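PDB 2WW8: CELL WALL surface anchor family protein from Streptococcus pneumoniae, which serves as the pilus adhesin RrgA and probably mediates recognition of, and attachment to, host cells. Local coordinates for residues A174-Y180 against S190-Y194; T209-K213 against K590-E594; T255-D260 against L334-T340; N268-T274 against Y319-T325. The contacts are given in a common frame with arbitrary orientation. Where two conformers were deposited one is given. Numbering follows the deposited sequence.

Contact 1: residues A174-Y180 against S190-Y194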
loop_
_atom_site.group_PDB
_atom_site.type_symbol
_atom_site.label_atom_id
_atom_site.label_comp_id
_atom_site.label_asym_id
_atom_site.label_seq_id
_atom_site.Cartn_x
_atom_site.Cartn_y
_atom_site.Cartn_z
ATOM N N ALA A 174 -2.976 5.239 -17.713
ATOM C CA ALA A 174 -3.418 4.224 -16.757
ATOM C C ALA A 174 -3.955 4.844 -15.480
ATOM O O ALA A 174 -3.478 5.922 -15.074
ATOM C CB ALA A 174 -2.275 3.283 -16.422
ATOM N N LEU A 175 -4.912 4.125 -14.884
ATOM C CA LEU A 175 -5.672 4.505 -13.673
ATOM C C LEU A 175 -5.719 3.354 -12.665
ATOM O O LEU A 175 -5.955 2.184 -13.036
ATOM C CB LEU A 175 -7.129 4.934 -13.966
ATOM C CG LEU A 175 -7.323 5.986 -15.087
ATOM C CD1 LEU A 175 -8.776 6.110 -15.508
ATOM C CD2 LEU A 175 -6.760 7.362 -14.724
ATOM N N ASN A 176 -5.520 3.717 -11.401
ATOM C CA ASN A 176 -5.652 2.795 -10.301
ATOM C C ASN A 176 -6.859 3.218 -9.463
ATOM O O ASN A 176 -7.196 4.408 -9.392
ATOM C CB ASN A 176 -4.410 2.820 -9.411
ATOM C CG ASN A 176 -3.398 1.740 -9.786
ATOM O OD1 ASN A 176 -3.729 0.720 -10.420
ATOM N ND2 ASN A 176 -2.141 1.958 -9.390
ATOM N N PRO A 177 -7.474 2.234 -8.807
ATOM C CA PRO A 177 -8.429 2.536 -7.759
ATOM C C PRO A 177 -7.691 3.246 -6.646
ATOM O O PRO A 177 -6.494 2.978 -6.410
ATOM C CB PRO A 177 -8.833 1.165 -7.207
ATOM C CG PRO A 177 -7.888 0.177 -7.819
ATOM C CD PRO A 177 -7.329 0.782 -9.072
ATOM N N ASN A 178 -8.450 4.076 -5.925
ATOM C CA ASN A 178 -7.927 4.730 -4.749
ATOM C C ASN A 178 -8.938 4.873 -3.617
ATOM O O ASN A 178 -9.978 5.502 -3.815
ATOM C CB ASN A 178 -7.388 6.110 -5.133
ATOM C CG ASN A 178 -6.643 6.774 -3.984
ATOM O OD1 ASN A 178 -5.661 6.230 -3.484
ATOM N ND2 ASN A 178 -7.105 7.947 -3.568
ATOM N N PRO A 179 -8.631 4.312 -2.428
ATOM C CA PRO A 179 -7.468 3.428 -2.245
ATOM C C PRO A 179 -7.541 2.097 -2.973
ATOM O O PRO A 179 -8.638 1.661 -3.343
ATOM C CB PRO A 179 -7.425 3.196 -0.723
ATOM C CG PRO A 179 -8.714 3.494 -0.240
ATOM C CD PRO A 179 -9.264 4.619 -1.134
ATOM N N TYR A 180 -6.387 1.444 -3.132
ATOM C CA TYR A 180 -6.305 0.267 -3.961
ATOM C C TYR A 180 -6.478 -0.901 -2.994
ATOM O O TYR A 180 -6.741 -1.999 -3.433
ATOM C CB TYR A 180 -5.014 0.205 -4.803
ATOM C CG TYR A 180 -3.706 -0.006 -4.067
ATOM C CD1 TYR A 180 -2.948 1.078 -3.617
ATOM C CD2 TYR A 180 -3.236 -1.313 -3.821
ATOM C CE1 TYR A 180 -1.727 0.876 -2.949
ATOM C CE2 TYR A 180 -2.050 -1.550 -3.100
ATOM C CZ TYR A 180 -1.305 -0.433 -2.684
ATOM O OH TYR A 180 -0.145 -0.659 -2.007
ATOM N N SER A 190 -6.499 -6.234 -2.114
ATOM C CA SER A 190 -5.976 -5.104 -2.893
ATOM C C SER A 190 -5.663 -5.525 -4.301
ATOM O O SER A 190 -5.285 -6.658 -4.540
ATOM C CB SER A 190 -4.766 -4.427 -2.225
ATOM O OG SER A 190 -3.568 -5.176 -2.433
ATOM N N LYS A 191 -5.812 -4.595 -5.232
ATOM C CA LYS A 191 -5.465 -4.795 -6.631
ATOM C C LYS A 191 -5.005 -3.477 -7.225
ATOM O O LYS A 191 -5.650 -2.421 -7.033
ATOM C CB LYS A 191 -6.669 -5.287 -7.416
ATOM C CG LYS A 191 -6.226 -5.654 -8.863
ATOM C CD LYS A 191 -7.267 -6.534 -9.547
ATOM C CE LYS A 191 -6.851 -6.657 -10.999
ATOM N NZ LYS A 191 -8.002 -7.200 -11.748
ATOM N N ARG A 192 -3.871 -3.476 -7.923
ATOM C CA ARG A 192 -3.395 -2.229 -8.545
ATOM C C ARG A 192 -2.421 -2.531 -9.679
ATOM O O ARG A 192 -1.880 -3.624 -9.769
ATOM C CB ARG A 192 -2.710 -1.322 -7.495
ATOM C CG ARG A 192 -1.426 -1.923 -6.901
ATOM C CD ARG A 192 -0.595 -0.860 -6.229
ATOM N NE ARG A 192 0.565 -1.512 -5.593
ATOM C CZ ARG A 192 1.688 -0.899 -5.240
ATOM N NH1 ARG A 192 1.770 0.411 -5.425
ATOM N NH2 ARG A 192 2.715 -1.565 -4.695
ATOM N N ILE A 193 -2.184 -1.547 -10.528
ATOM C CA ILE A 193 -1.004 -1.562 -11.387
ATOM C C ILE A 193 0.084 -1.086 -10.415
ATOM O O ILE A 193 -0.067 -0.024 -9.795
ATOM C CB ILE A 193 -1.188 -0.608 -12.614
ATOM C CG1 ILE A 193 -2.246 -1.148 -13.595
ATOM C CG2 ILE A 193 0.152 -0.432 -13.377
ATOM C CD1 ILE A 193 -2.865 -0.051 -14.445
ATOM N N TYR A 194 1.151 -1.872 -10.222
ATOM C CA TYR A 194 2.232 -1.423 -9.322
ATOM C C TYR A 194 3.496 -0.960 -10.053
ATOM O O TYR A 194 4.438 -0.416 -9.456
ATOM C CB TYR A 194 2.614 -2.495 -8.303
ATOM C CG TYR A 194 3.408 -3.647 -8.901
ATOM C CD1 TYR A 194 2.802 -4.616 -9.684
ATOM C CD2 TYR A 194 4.775 -3.742 -8.660
ATOM C CE1 TYR A 194 3.532 -5.668 -10.211
ATOM C CE2 TYR A 194 5.536 -4.749 -9.174
ATOM C CZ TYR A 194 4.906 -5.710 -9.933
ATOM O OH TYR A 194 5.679 -6.720 -10.419
#

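Contact 2: residues T209-K213 against K590-E594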
loop_
_atom_site.group_PDB
_atom_site.type_symbol
_atom_site.label_atom_id
_atom_site.label_comp_id
_atom_site.label_asym_id
_atom_site.label_seq_id
_atom_site.Cartn_x
_atom_site.Cartn_y
_atom_site.Cartn_z
ATOM N N THR A 209 -3.218 -8.476 -3.434
ATOM C CA THR A 209 -2.863 -8.970 -2.123
ATOM C C THR A 209 -4.146 -9.345 -1.367
ATOM O O THR A 209 -5.224 -8.838 -1.699
ATOM C CB THR A 209 -2.046 -7.979 -1.281
ATOM O OG1 THR A 209 -2.882 -6.934 -0.761
ATOM C CG2 THR A 209 -0.856 -7.382 -2.030
ATOM N N VAL A 210 -3.998 -10.234 -0.373
ATOM C CA VAL A 210 -5.092 -10.660 0.478
ATOM C C VAL A 210 -4.458 -10.862 1.854
ATOM O O VAL A 210 -3.391 -11.449 1.966
ATOM C CB VAL A 210 -5.730 -11.981 -0.000
ATOM C CG1 VAL A 210 -6.802 -12.396 1.007
ATOM C CG2 VAL A 210 -6.403 -11.773 -1.382
ATOM N N SER A 211 -5.107 -10.333 2.882
ATOM C CA SER A 211 -4.659 -10.544 4.253
ATOM C C SER A 211 -5.872 -10.990 5.045
ATOM O O SER A 211 -7.019 -10.573 4.757
ATOM C CB SER A 211 -4.068 -9.259 4.809
ATOM O OG SER A 211 -5.119 -8.442 5.265
ATOM N N GLY A 212 -5.641 -11.894 5.996
ATOM C CA GLY A 212 -6.746 -12.507 6.746
ATOM C C GLY A 212 -6.993 -11.898 8.124
ATOM O O GLY A 212 -6.430 -10.842 8.523
ATOM N N LYS A 213 -7.831 -12.602 8.871
ATOM C CA LYS A 213 -8.191 -12.186 10.213
ATOM C C LYS A 213 -8.341 -13.442 11.084
ATOM O O LYS A 213 -8.935 -14.445 10.670
ATOM C CB LYS A 213 -9.506 -11.388 10.189
ATOM C CG LYS A 213 -9.945 -10.866 11.571
ATOM C CD LYS A 213 -11.159 -9.942 11.504
ATOM C CE LYS A 213 -10.932 -8.690 10.622
ATOM N NZ LYS A 213 -12.183 -7.836 10.497
ATOM N N LYS A 590 -10.442 -19.314 14.820
ATOM C CA LYS A 590 -10.721 -19.724 13.442
ATOM C C LYS A 590 -10.181 -18.647 12.541
ATOM O O LYS A 590 -10.325 -17.469 12.864
ATOM C CB LYS A 590 -12.239 -19.836 13.225
ATOM C CG LYS A 590 -12.765 -21.150 13.770
ATOM C CD LYS A 590 -14.292 -21.313 13.779
ATOM C CE LYS A 590 -14.619 -22.662 14.472
ATOM N NZ LYS A 590 -16.028 -22.763 14.992
ATOM N N LYS A 591 -9.555 -18.995 11.425
ATOM C CA LYS A 591 -9.070 -18.002 10.477
ATOM C C LYS A 591 -10.213 -17.644 9.531
ATOM O O LYS A 591 -11.058 -18.510 9.278
ATOM C CB LYS A 591 -7.821 -18.541 9.789
ATOM C CG LYS A 591 -6.773 -18.792 10.849
ATOM C CD LYS A 591 -5.444 -18.946 10.208
ATOM C CE LYS A 591 -4.439 -19.261 11.314
ATOM N NZ LYS A 591 -3.117 -19.303 10.645
ATOM N N SER A 592 -10.268 -16.391 9.080
ATOM C CA SER A 592 -11.326 -15.898 8.215
ATOM C C SER A 592 -11.158 -16.359 6.762
ATOM O O SER A 592 -12.159 -16.438 6.031
ATOM C CB SER A 592 -11.307 -14.382 8.210
ATOM O OG SER A 592 -10.091 -13.980 7.596
ATOM N N ILE A 593 -9.924 -16.629 6.340
ATOM C CA ILE A 593 -9.660 -17.126 4.980
ATOM C C ILE A 593 -9.241 -18.579 5.109
ATOM O O ILE A 593 -8.212 -18.908 5.698
ATOM C CB ILE A 593 -8.701 -16.244 4.210
ATOM C CG1 ILE A 593 -9.356 -14.864 4.073
ATOM C CG2 ILE A 593 -8.327 -16.878 2.795
ATOM C CD1 ILE A 593 -8.332 -13.825 3.719
ATOM N N GLU A 594 -10.118 -19.455 4.648
ATOM C CA GLU A 594 -9.856 -20.857 4.837
ATOM C C GLU A 594 -10.135 -21.654 3.538
ATOM O O GLU A 594 -11.287 -21.856 3.203
ATOM C CB GLU A 594 -10.710 -21.330 6.011
ATOM C CG GLU A 594 -10.662 -22.823 5.968
ATOM C CD GLU A 594 -10.615 -23.473 7.293
ATOM O OE1 GLU A 594 -11.553 -23.250 8.118
ATOM O OE2 GLU A 594 -9.637 -24.252 7.432
#

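Contact 3: residues T255-D260 against L334-T340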
loop_
_atom_site.group_PDB
_atom_site.type_symbol
_atom_site.label_atom_id
_atom_site.label_comp_id
_atom_site.label_asym_id
_atom_site.label_seq_id
_atom_site.Cartn_x
_atom_site.Cartn_y
_atom_site.Cartn_z
ATOM N N THR A 255 1.456 -9.016 27.848
ATOM C CA THR A 255 0.185 -8.414 28.255
ATOM C C THR A 255 -0.466 -7.633 27.097
ATOM O O THR A 255 -1.659 -7.872 26.807
ATOM C CB THR A 255 0.368 -7.546 29.513
ATOM O OG1 THR A 255 0.872 -8.371 30.561
ATOM C CG2 THR A 255 -0.908 -6.817 30.006
ATOM N N ARG A 256 0.324 -6.757 26.460
ATOM C CA ARG A 256 -0.144 -5.990 25.309
ATOM C C ARG A 256 -0.691 -6.915 24.217
ATOM O O ARG A 256 -1.717 -6.533 23.646
ATOM C CB ARG A 256 0.902 -5.046 24.711
ATOM C CG ARG A 256 1.268 -3.913 25.713
ATOM C CD ARG A 256 2.455 -3.115 25.148
ATOM N NE ARG A 256 2.610 -2.010 26.083
ATOM C CZ ARG A 256 3.686 -1.247 26.222
ATOM N NH1 ARG A 256 4.741 -1.468 25.432
ATOM N NH2 ARG A 256 3.655 -0.268 27.137
ATOM N N SER A 257 -0.015 -8.037 23.934
ATOM C CA SER A 257 -0.482 -8.935 22.861
ATOM C C SER A 257 -1.761 -9.654 23.260
ATOM O O SER A 257 -2.642 -9.799 22.433
ATOM C CB SER A 257 0.542 -9.950 22.360
ATOM O OG SER A 257 -0.122 -10.783 21.424
ATOM N N LEU A 258 -1.864 -10.061 24.516
ATOM C CA LEU A 258 -3.083 -10.656 25.044
ATOM C C LEU A 258 -4.280 -9.666 24.977
ATOM O O LEU A 258 -5.381 -10.026 24.578
ATOM C CB LEU A 258 -2.872 -11.152 26.491
ATOM C CG LEU A 258 -4.119 -11.734 27.184
ATOM C CD1 LEU A 258 -4.613 -12.981 26.448
ATOM C CD2 LEU A 258 -3.904 -12.011 28.668
ATOM N N ILE A 259 -4.055 -8.409 25.345
ATOM C CA ILE A 259 -5.059 -7.371 25.181
ATOM C C ILE A 259 -5.506 -7.342 23.705
ATOM O O ILE A 259 -6.718 -7.343 23.446
ATOM C CB ILE A 259 -4.511 -6.010 25.632
ATOM C CG1 ILE A 259 -4.323 -6.068 27.155
ATOM C CG2 ILE A 259 -5.450 -4.897 25.216
ATOM C CD1 ILE A 259 -3.519 -4.881 27.687
ATOM N N ASP A 260 -4.566 -7.310 22.755
ATOM C CA ASP A 260 -4.945 -7.315 21.324
ATOM C C ASP A 260 -5.823 -8.518 20.984
ATOM O O ASP A 260 -6.737 -8.364 20.187
ATOM C CB ASP A 260 -3.782 -7.355 20.314
ATOM C CG ASP A 260 -2.925 -6.093 20.303
ATOM O OD1 ASP A 260 -3.430 -5.011 20.656
ATOM O OD2 ASP A 260 -1.709 -6.155 19.965
ATOM N N LEU A 334 -4.814 2.161 27.542
ATOM C CA LEU A 334 -4.543 1.080 28.480
ATOM C C LEU A 334 -3.235 0.338 28.133
ATOM O O LEU A 334 -2.384 0.089 29.003
ATOM C CB LEU A 334 -5.785 0.195 28.588
ATOM C CG LEU A 334 -5.813 -1.106 29.402
ATOM C CD1 LEU A 334 -7.249 -1.687 29.529
ATOM C CD2 LEU A 334 -4.889 -2.159 28.767
ATOM N N LYS A 335 -3.061 -0.033 26.867
ATOM C CA LYS A 335 -1.827 -0.724 26.482
ATOM C C LYS A 335 -0.620 0.192 26.713
ATOM O O LYS A 335 0.420 -0.323 27.044
ATOM C CB LYS A 335 -1.845 -1.108 24.990
ATOM C CG LYS A 335 -2.756 -2.328 24.659
ATOM C CD LYS A 335 -2.896 -2.424 23.181
ATOM C CE LYS A 335 -1.701 -2.960 22.546
ATOM N NZ LYS A 335 -1.929 -2.866 21.068
ATOM N N ASN A 336 -0.692 1.511 26.510
ATOM C CA ASN A 336 0.425 2.422 26.858
ATOM C C ASN A 336 0.716 2.555 28.352
ATOM O O ASN A 336 1.749 3.123 28.744
ATOM C CB ASN A 336 0.185 3.843 26.340
ATOM C CG ASN A 336 0.352 3.950 24.820
ATOM O OD1 ASN A 336 1.103 3.176 24.223
ATOM N ND2 ASN A 336 -0.350 4.883 24.186
ATOM N N LYS A 337 -0.205 2.088 29.185
ATOM C CA LYS A 337 0.000 2.107 30.640
ATOM C C LYS A 337 0.650 0.851 31.139
ATOM O O LYS A 337 1.139 0.825 32.293
ATOM C CB LYS A 337 -1.337 2.305 31.374
ATOM C CG LYS A 337 -1.589 3.816 31.204
ATOM C CD LYS A 337 -2.886 4.243 31.778
ATOM C CE LYS A 337 -2.609 4.799 33.157
ATOM N NZ LYS A 337 -3.964 5.060 33.806
ATOM N N VAL A 338 0.618 -0.199 30.314
ATOM C CA VAL A 338 1.313 -1.448 30.655
ATOM C C VAL A 338 2.820 -1.131 30.869
ATOM O O VAL A 338 3.425 -0.633 29.958
ATOM C CB VAL A 338 1.141 -2.521 29.576
ATOM C CG1 VAL A 338 1.918 -3.759 29.999
ATOM C CG2 VAL A 338 -0.361 -2.887 29.379
ATOM N N PRO A 339 3.408 -1.437 32.049
ATOM C CA PRO A 339 4.809 -1.140 32.286
ATOM C C PRO A 339 5.697 -2.152 31.521
ATOM O O PRO A 339 5.324 -3.340 31.444
ATOM C CB PRO A 339 4.948 -1.352 33.805
ATOM C CG PRO A 339 3.948 -2.438 34.108
ATOM C CD PRO A 339 2.779 -2.089 33.213
ATOM N N THR A 340 6.843 -1.693 31.018
ATOM C CA THR A 340 7.873 -2.642 30.514
ATOM C C THR A 340 9.202 -2.565 31.289
ATOM O O THR A 340 10.241 -3.068 30.819
ATOM C CB THR A 340 8.177 -2.402 29.011
ATOM O OG1 THR A 340 8.489 -1.012 28.828
ATOM C CG2 THR A 340 6.961 -2.790 28.182
HETATM O O HOH W 1 -1.132 -4.325 18.337
#

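Contact 4: residues N268-T274 against Y319-T325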
loop_
_atom_site.group_PDB
_atom_site.type_symbol
_atom_site.label_atom_id
_atom_site.label_comp_id
_atom_site.label_asym_id
_atom_site.label_seq_id
_atom_site.Cartn_x
_atom_site.Cartn_y
_atom_site.Cartn_z
ATOM N N ASN A 268 -15.773 -7.641 23.783
ATOM C CA ASN A 268 -15.083 -8.109 24.975
ATOM C C ASN A 268 -14.611 -6.831 25.652
ATOM O O ASN A 268 -14.507 -5.828 24.988
ATOM C CB ASN A 268 -13.906 -9.015 24.600
ATOM C CG ASN A 268 -14.350 -10.375 24.071
ATOM O OD1 ASN A 268 -15.478 -10.816 24.286
ATOM N ND2 ASN A 268 -13.423 -11.086 23.453
ATOM N N ARG A 269 -14.399 -6.845 26.966
ATOM C CA ARG A 269 -13.906 -5.654 27.623
ATOM C C ARG A 269 -12.721 -6.064 28.496
ATOM O O ARG A 269 -12.678 -7.206 28.952
ATOM C CB ARG A 269 -15.002 -5.010 28.481
ATOM C CG ARG A 269 -16.072 -4.221 27.701
ATOM C CD ARG A 269 -17.336 -4.387 28.569
ATOM N NE ARG A 269 -17.486 -3.320 29.526
ATOM C CZ ARG A 269 -17.984 -3.409 30.761
ATOM N NH1 ARG A 269 -18.384 -4.523 31.338
ATOM N NH2 ARG A 269 -18.077 -2.303 31.477
ATOM N N VAL A 270 -11.767 -5.151 28.717
ATOM C CA VAL A 270 -10.556 -5.413 29.508
ATOM C C VAL A 270 -10.261 -4.253 30.472
ATOM O O VAL A 270 -10.564 -3.073 30.162
ATOM C CB VAL A 270 -9.302 -5.638 28.575
ATOM C CG1 VAL A 270 -9.419 -6.951 27.871
ATOM C CG2 VAL A 270 -9.072 -4.510 27.580
ATOM N N ALA A 271 -9.636 -4.581 31.590
ATOM C CA ALA A 271 -9.103 -3.609 32.535
ATOM C C ALA A 271 -7.732 -4.153 32.963
ATOM O O ALA A 271 -7.443 -5.307 32.728
ATOM C CB ALA A 271 -10.037 -3.571 33.749
ATOM N N LEU A 272 -6.905 -3.345 33.631
ATOM C CA LEU A 272 -5.495 -3.634 33.891
ATOM C C LEU A 272 -5.211 -3.130 35.298
ATOM O O LEU A 272 -5.504 -1.966 35.655
ATOM C CB LEU A 272 -4.601 -2.911 32.858
ATOM C CG LEU A 272 -3.096 -2.853 33.245
ATOM C CD1 LEU A 272 -2.485 -4.280 33.206
ATOM C CD2 LEU A 272 -2.391 -1.841 32.286
ATOM N N VAL A 273 -4.695 -4.038 36.121
ATOM C CA VAL A 273 -4.288 -3.677 37.469
ATOM C C VAL A 273 -2.808 -4.051 37.586
ATOM O O VAL A 273 -2.463 -5.246 37.565
ATOM C CB VAL A 273 -5.096 -4.410 38.553
ATOM C CG1 VAL A 273 -4.584 -4.082 40.005
ATOM C CG2 VAL A 273 -6.647 -4.091 38.438
ATOM N N THR A 274 -1.967 -3.040 37.784
ATOM C CA THR A 274 -0.565 -3.270 38.085
ATOM C C THR A 274 -0.316 -3.083 39.582
ATOM O O THR A 274 -0.835 -2.120 40.190
ATOM C CB THR A 274 0.298 -2.343 37.248
ATOM O OG1 THR A 274 0.171 -2.761 35.867
ATOM C CG2 THR A 274 1.811 -2.444 37.646
ATOM N N TYR A 319 0.323 2.723 36.343
ATOM C CA TYR A 319 0.368 1.644 35.356
ATOM C C TYR A 319 -0.960 0.902 35.352
ATOM O O TYR A 319 -0.983 -0.258 34.961
ATOM C CB TYR A 319 1.497 0.694 35.791
ATOM C CG TYR A 319 2.917 1.268 35.589
ATOM C CD1 TYR A 319 3.226 2.088 34.480
ATOM C CD2 TYR A 319 3.946 0.970 36.488
ATOM C CE1 TYR A 319 4.560 2.598 34.277
ATOM C CE2 TYR A 319 5.284 1.449 36.293
ATOM C CZ TYR A 319 5.558 2.245 35.179
ATOM O OH TYR A 319 6.840 2.729 35.019
ATOM N N SER A 320 -2.043 1.510 35.848
ATOM C CA SER A 320 -3.297 0.746 35.892
ATOM C C SER A 320 -4.342 1.356 34.952
ATOM O O SER A 320 -4.217 2.507 34.513
ATOM C CB SER A 320 -3.807 0.591 37.321
ATOM O OG SER A 320 -2.865 -0.200 38.013
ATOM N N TYR A 321 -5.327 0.539 34.554
ATOM C CA TYR A 321 -6.462 1.074 33.851
ATOM C C TYR A 321 -7.696 0.441 34.451
ATOM O O TYR A 321 -8.135 -0.657 34.050
ATOM C CB TYR A 321 -6.299 0.850 32.343
ATOM C CG TYR A 321 -7.277 1.723 31.602
ATOM C CD1 TYR A 321 -8.620 1.324 31.451
ATOM C CD2 TYR A 321 -6.877 2.941 31.057
ATOM C CE1 TYR A 321 -9.535 2.100 30.763
ATOM C CE2 TYR A 321 -7.789 3.755 30.365
ATOM C CZ TYR A 321 -9.092 3.310 30.247
ATOM O OH TYR A 321 -9.978 4.117 29.606
ATOM N N LEU A 322 -8.240 1.127 35.451
ATOM C CA LEU A 322 -9.109 0.456 36.421
ATOM C C LEU A 322 -10.580 0.458 35.966
ATOM O O LEU A 322 -11.470 0.434 36.816
ATOM C CB LEU A 322 -9.051 1.151 37.781
ATOM C CG LEU A 322 -7.674 1.015 38.417
ATOM C CD1 LEU A 322 -7.466 1.867 39.694
ATOM C CD2 LEU A 322 -7.200 -0.426 38.560
ATOM N N LYS A 323 -10.815 0.511 34.655
ATOM C CA LYS A 323 -12.144 0.511 34.060
ATOM C C LYS A 323 -12.211 -0.519 32.909
ATOM O O LYS A 323 -11.344 -0.521 31.979
ATOM C CB LYS A 323 -12.409 1.922 33.567
ATOM C CG LYS A 323 -13.862 2.232 33.238
ATOM C CD LYS A 323 -14.017 3.566 32.489
ATOM C CE LYS A 323 -14.126 3.360 30.986
ATOM N NZ LYS A 323 -13.781 4.618 30.270
ATOM N N LEU A 324 -13.175 -1.454 33.013
ATOM C CA LEU A 324 -13.468 -2.426 31.935
ATOM C C LEU A 324 -13.875 -1.611 30.722
ATOM O O LEU A 324 -14.774 -0.754 30.826
ATOM C CB LEU A 324 -14.651 -3.332 32.314
ATOM C CG LEU A 324 -14.234 -4.484 33.232
ATOM C CD1 LEU A 324 -15.506 -5.221 33.601
ATOM C CD2 LEU A 324 -13.218 -5.352 32.527
ATOM N N THR A 325 -13.236 -1.832 29.573
ATOM C CA THR A 325 -13.497 -0.980 28.414
ATOM C C THR A 325 -13.381 -1.802 27.124
ATOM O O THR A 325 -12.542 -2.709 27.076
ATOM C CB THR A 325 -12.519 0.222 28.296
ATOM O OG1 THR A 325 -12.880 1.049 27.175
ATOM C CG2 THR A 325 -11.079 -0.181 28.054
HETATM O O HOH W 2 -17.436 -0.281 28.675
#

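Contact 1: residues A174-Y180 against S190-Y194
This is a strand-to-strand contact within a beta hairpin. Strands 171-184 and 187-196 are neighbours in a large antiparallel sheet, and the short strand axes here run at 152°, with a closest approach of 6.5 Å. The pairing is irregular, because a side chain replaces the backbone at one position. N176 reaches across and binds both backbone polar atoms of I193: I193 N donates to N176 OD1 at 2.7 Å, and N176 ND2 donates to I193 O at 2.9 Å. The backbone of N176 pairs instead with I161, on strand 157-162. P177 CG sits 3.5 Å from K191 O, which is buried and has no hydrogen-bond partner in the model. The one backbone-to-backbone hydrogen bond of the contact runs from K191 N to Y180 O, 3.3 Å. The A174 and I193 side chains touch at the other end. K191 sends its side chain away from the hairpin, where NZ is covalently linked to N695 CG in an intramolecular isopeptide bond and also hydrogen-bonds T698. R192 is salt-bridged to E207. Its guanidinium lies flat on the Y180 ring, with planes at 12°, and R192 CD sits over the ring face, 3.5 Å from the ring centroid.

Contact 2: residues T209-K213 against K590-E594
K590 and K591 end strand 587-591, which runs antiparallel to strand 203-218; the touching parts point 167° apart. K590 adds little here, and its backbone pairs with V215. The CA of K591 makes a CA-H...O contact with K213 O at 3.6 Å, while its side chain leads away to a salt bridge with E672. S592 follows and gives the backbone hydrogen bond of this contact, S592 N to K213 O at 2.8 Å. Its CB points toward the partner, and S592 OG is hydrogen-bonded to E186 O. I593 CD1 then meets V210 CG1 at 3.4 Å and G212 CA at 3.7 Å, where glycine has no side chain to obstruct it. L666 and L668 pack on the same isoleucine. The chain turns a corner at E594, and strand 593-601 belongs to a different sheet from strand 587-591. Two antiparallel strands, one leaving and one returning after 376 residues, are typical of a domain inserted into another, here a von Willebrand A-like domain carried by an Ig-like one.

Contact 3: residues T255-D260 against L334-T340
R256 extends its guanidinium over the loop that follows helix 328-337, with one face against T340 CG2, 3.8 Å from R256 NH1. This is the packing of helix 247-263 against helix 328-337 and the loop after it, in a von Willebrand A-like domain, an alpha/beta fold built round a parallel sheet. R256 NE donates to K335 O at 2.9 Å, and R256 NH2 adds a weak bond to the same oxygen at 3.2 Å. K335 O lies near the C-terminal end of its helix. Next to it, I259 CD1 touches L334 CD2 at 3.2 Å and V338 CG2 at 4.1 Å. V338 also meets T255 CG2. This apolar layer continues to the sheet: T255 and I259 pack on I229, and L334 and V338 on L272. The outer side is polar. K335 NZ forms a salt bridge with D260 OD1 at 2.7 Å, and a water joins the pair, donating to D260 OD2 at 2.5 Å and weakly accepting from K335 NZ at 3.2 Å.

Contact 4: residues N268-T274 against Y319-T325
N268 precedes the strand and barely touches the partner. R269 opens the pairing: its CA makes a CA-H...O contact with T325 O at 3.3 Å. One face of its guanidinium lies against L324 CB, while NH1 goes to D226 and Q373. A water bridges R269 NE at 3.2 Å and, weakly, L324 O at 3.5 Å. V270 forms an antiparallel hydrogen-bonded pair with T325, and both bonds, V270 N to T325 O and T325 N to V270 O, measure 3.0 Å. A271 lies opposite a beta bulge. The register shifts by two there, as the partner chain turns a corner at K323, and L324 CD2 comes within 3.8 Å of A271 CB. L272 resumes regular pairing with Y321. L272 N to Y321 O is 3.0 Å, and Y321 N to L272 O is 2.7 Å. V273 CG2 touches L322 CD2 at 3.7 Å. At T274 side chains take over: T274 N donates to S320 OG at 3.0 Å, and T274 OG1 donates to Y319 O at 2.9 Å. S320 OG is also hydrogen-bonded to F280 O. Residues 319-325 thus add a bulged antiparallel edge beside strand 269-275, the outermost strand of the parallel sheet, as in von Willebrand A domains. Strand 225-232 flanks strand 269-275 on its other side. Helix 328-337 packs by L334 on the face of V270, L272 and Y321, while helix 359-373 packs on V273.

Contact 1 comes first along the chain and closes a hairpin, with nine residues between its segments, most of them strand. Contact 2 opens afterwards, on the next strand, and S190 OG of contact 1 lies 2.5 Å from T209 OG1 of contact 2, a probable hydrogen bond. Contact 2 closes only at 590-594. Contacts 3 and 4 both fall within that long loop, and contact 4 lies within contact 3; no loops cross. Contacts 3 and 4 touch and tie two helices to the sheet edge of the inserted domain. Contacts 1 and 2 share the large antiparallel sheet of the carrier domain, and contact 2 lies where the chain passes in and out of the insert.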